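Local coordinates for protein Succinylglutamatedesuccinylase/aspartoacylase (Rhodobacter sphaeroides 2.4.1, PDB 3CDX) that binds a metal ion (calcium here) and probably acts as a zinc-dependent hydrolase of amide or ester bonds, in the succinylglutamate desuccinylase/aspartoacylase family, at residues Gly60-Asp65 against Ser145-Thr150. Residues are numbered along the deposited sequence; the frame is centred on the assembly and turned at random.
Sequences GGVHGD and SVDMHT. With CA (calcium ion), chain G.
The imidazole rings of His63 and His149 meet at a calcium ion, their planes inclined by 72° and their centroids 5.6 Å apart. ND1 of His63 lies at the edge of the His149 ring, close to its plane, and Asp147 O borders the same ring in plane. One face of His149 carries a water, set toward the rim, while Val62 approaches the ring obliquely, CG1 at 3.9 Å from His149 CE1. Both histidines coordinate through ND1: His63 ND1 is 2.4 Å and His149 ND1 2.3 Å from the calcium. Each has CG anti to its carbonyl carbon (chi1 -70° in His63, -71° in His149), which swings the two rings in from the two segments onto one ion. Glu66 supplies both carboxylate oxygens to complete the protein ligands. This His-Glu-His set, with its first two members following strand 55-60 and the third near the end of the parallel neighbouring strand 144-148, matches the metal site of M14-like zinc hydrolases, here occupied by calcium. A second shell holds the rings: His149 NE2 donates to Asp147 OD2 over 2.6 Å, the acceptor lying in the ring plane although the N-H meets the carboxylate from above its own plane, and His63 NE2 is bonded to Asp113. The hydrogen-bonded carboxylate would be expected to make the His149 ring a more electron-rich ligand. Asp147 OD1 accepts from Thr59 and lies 3.6 Å from Val62 CG2. Waters bridge the backbones where they diverge, one accepting from Gly61 N and donating to Met148 O at 2.8 Å. The water over the His149 face accepts from Val62 N and can donate to Asp147 OD1, 2.7 Å away, or to that same carbonyl, with too few protons for every acceptor nearby.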
ATOM      1  N   GLY A  60      21.428 -20.800   1.761  1.00 22.08           N
ATOM      2  CA  GLY A  60      21.545 -19.368   1.963  1.00 21.82           C
ATOM      3  C   GLY A  60      20.274 -18.649   1.522  1.00 22.54           C
ATOM      4  O   GLY A  60      19.435 -19.230   0.832  1.00 22.32           O
ATOM      5  N   GLY A  61      20.115 -17.401   1.951  1.00 22.42           N
ATOM      6  CA  GLY A  61      19.029 -16.545   1.457  1.00 22.55           C
ATOM      7  C   GLY A  61      17.661 -17.002   1.926  1.00 23.21           C
ATOM      8  O   GLY A  61      16.654 -16.733   1.282  1.00 22.52           O
ATOM      9  N   VAL A  62      17.620 -17.674   3.082  1.00 23.63           N
ATOM     10  CA  VAL A  62      16.346 -18.000   3.715  1.00 24.16           C
ATOM     11  C   VAL A  62      15.632 -16.695   4.047  1.00 23.76           C
ATOM     12  O   VAL A  62      14.409 -16.613   3.965  1.00 22.71           O
ATOM     13  CB  VAL A  62      16.569 -18.909   4.950  1.00 23.95           C
ATOM     14  CG1 VAL A  62      15.383 -18.860   5.938  1.00 25.11           C
ATOM     15  CG2 VAL A  62      16.846 -20.360   4.464  1.00 24.63           C
ATOM     16  N   HIS A  63      16.424 -15.679   4.417  1.00 24.30           N
ATOM     17  CA  HIS A  63      15.983 -14.297   4.494  1.00 24.15           C
ATOM     18  C   HIS A  63      16.606 -13.533   3.340  1.00 24.96           C
ATOM     19  O   HIS A  63      17.793 -13.683   3.054  1.00 24.84           O
ATOM     20  CB  HIS A  63      16.346 -13.678   5.858  1.00 25.32           C
ATOM     21  CG  HIS A  63      15.537 -14.242   6.993  1.00 23.88           C
ATOM     22  ND1 HIS A  63      16.094 -14.622   8.194  1.00 23.58           N
ATOM     23  CD2 HIS A  63      14.212 -14.517   7.096  1.00 22.98           C
ATOM     24  CE1 HIS A  63      15.155 -15.110   8.991  1.00 21.86           C
ATOM     25  NE2 HIS A  63      13.999 -15.047   8.354  1.00 21.09           N
ATOM     26  N   GLY A  64      15.790 -12.766   2.633  1.00 24.96           N
ATOM     27  CA  GLY A  64      16.236 -12.148   1.395  1.00 23.64           C
ATOM     28  C   GLY A  64      17.357 -11.129   1.561  1.00 22.89           C
ATOM     29  O   GLY A  64      18.141 -10.914   0.615  1.00 22.51           O
ATOM     30  N   ASP A  65      17.431 -10.517   2.743  1.00 22.49           N
ATOM     31  CA  ASP A  65      18.420  -9.460   3.036  1.00 24.09           C
ATOM     32  C   ASP A  65      19.691  -9.970   3.746  1.00 24.09           C
ATOM     33  O   ASP A  65      20.457  -9.198   4.299  1.00 25.29           O
ATOM     34  CB  ASP A  65      17.782  -8.315   3.855  1.00 24.56           C
ATOM     35  CG  ASP A  65      17.227  -8.771   5.210  1.00 25.21           C
ATOM     36  OD1 ASP A  65      17.056  -9.982   5.468  1.00 23.43           O
ATOM     37  OD2 ASP A  65      16.917  -7.892   6.023  1.00 25.71           O
ATOM     38  N   SER A 145      23.854 -29.917   7.974  1.00 26.28           N
ATOM     39  CA  SER A 145      23.378 -28.668   7.367  1.00 25.10           C
ATOM     40  C   SER A 145      24.104 -27.455   7.934  1.00 23.98           C
ATOM     41  O   SER A 145      24.299 -27.334   9.162  1.00 23.10           O
ATOM     42  CB  SER A 145      21.853 -28.516   7.559  1.00 25.03           C
ATOM     43  OG  SER A 145      21.440 -27.134   7.582  1.00 25.71           O
ATOM     44  N   VAL A 146      24.524 -26.583   7.022  1.00 22.80           N
ATOM     45  CA  VAL A 146      24.983 -25.231   7.355  1.00 22.39           C
ATOM     46  C   VAL A 146      23.968 -24.237   6.733  1.00 22.12           C
ATOM     47  O   VAL A 146      23.813 -24.139   5.524  1.00 22.32           O
ATOM     48  CB  VAL A 146      26.431 -24.908   6.894  1.00 22.19           C
ATOM     49  CG1 VAL A 146      26.892 -23.554   7.485  1.00 20.92           C
ATOM     50  CG2 VAL A 146      27.427 -26.049   7.315  1.00 22.13           C
ATOM     51  N   ASP A 147      23.233 -23.563   7.594  1.00 21.93           N
ATOM     52  CA  ASP A 147      22.250 -22.588   7.159  1.00 22.66           C
ATOM     53  C   ASP A 147      22.848 -21.204   7.405  1.00 22.80           C
ATOM     54  O   ASP A 147      23.110 -20.794   8.554  1.00 22.71           O
ATOM     55  CB  ASP A 147      20.881 -22.855   7.865  1.00 22.60           C
ATOM     56  CG  ASP A 147      19.751 -21.954   7.352  1.00 23.07           C
ATOM     57  OD1 ASP A 147      19.755 -21.518   6.159  1.00 22.37           O
ATOM     58  OD2 ASP A 147      18.878 -21.647   8.191  1.00 24.74           O
ATOM     59  N   MET A 148      23.154 -20.515   6.312  1.00 23.18           N
ATOM     60  CA  MET A 148      23.897 -19.259   6.410  1.00 22.85           C
ATOM     61  C   MET A 148      23.015 -17.979   6.542  1.00 23.95           C
ATOM     62  O   MET A 148      22.235 -17.604   5.629  1.00 23.10           O
ATOM     63  CB  MET A 148      24.847 -19.152   5.210  1.00 23.97           C
ATOM     64  CG  MET A 148      25.863 -20.349   5.072  1.00 23.59           C
ATOM     65  SD  MET A 148      27.163 -20.226   3.807  1.00 21.83           S
ATOM     66  CE  MET A 148      28.328 -19.132   4.558  1.00 23.27           C
ATOM     67  N   HIS A 149      23.189 -17.305   7.672  1.00 22.85           N
ATOM     68  CA  HIS A 149      22.430 -16.129   8.010  1.00 23.70           C
ATOM     69  C   HIS A 149      23.344 -14.951   8.330  1.00 23.45           C
ATOM     70  O   HIS A 149      24.577 -15.118   8.477  1.00 23.34           O
ATOM     71  CB  HIS A 149      21.523 -16.444   9.224  1.00 23.59           C
ATOM     72  CG  HIS A 149      20.383 -17.362   8.891  1.00 22.16           C
ATOM     73  ND1 HIS A 149      19.112 -16.906   8.608  1.00 25.65           N
ATOM     74  CD2 HIS A 149      20.338 -18.706   8.750  1.00 23.58           C
ATOM     75  CE1 HIS A 149      18.328 -17.926   8.314  1.00 24.62           C
ATOM     76  NE2 HIS A 149      19.043 -19.034   8.410  1.00 26.54           N
ATOM     77  N   THR A 150      22.719 -13.778   8.455  1.00 23.47           N
ATOM     78  CA  THR A 150      23.320 -12.578   9.021  1.00 23.61           C
ATOM     79  C   THR A 150      22.171 -11.875   9.740  1.00 24.21           C
ATOM     80  O   THR A 150      21.039 -12.376   9.719  1.00 24.70           O
ATOM     81  CB  THR A 150      23.877 -11.602   7.950  1.00 24.46           C
ATOM     82  OG1 THR A 150      22.781 -10.958   7.265  1.00 23.79           O
ATOM     83  CG2 THR A 150      24.773 -12.302   6.931  1.00 21.79           C
TER
HETATM   84 CA    CA G 401      18.245 -14.840   9.179  1.00 51.54          CA
HETATM   85  O   HOH W   1      22.391 -15.938   3.324  1.00 25.77           O
HETATM   86  O   HOH W   2      19.857 -19.138   4.998  1.00 22.61           O
HETATM   87  O   HOH W   3      19.246 -16.182   5.391  1.00 22.70           O
HETATM   88  O   HOH W   4      23.723  -9.702   5.090  1.00 27.27           O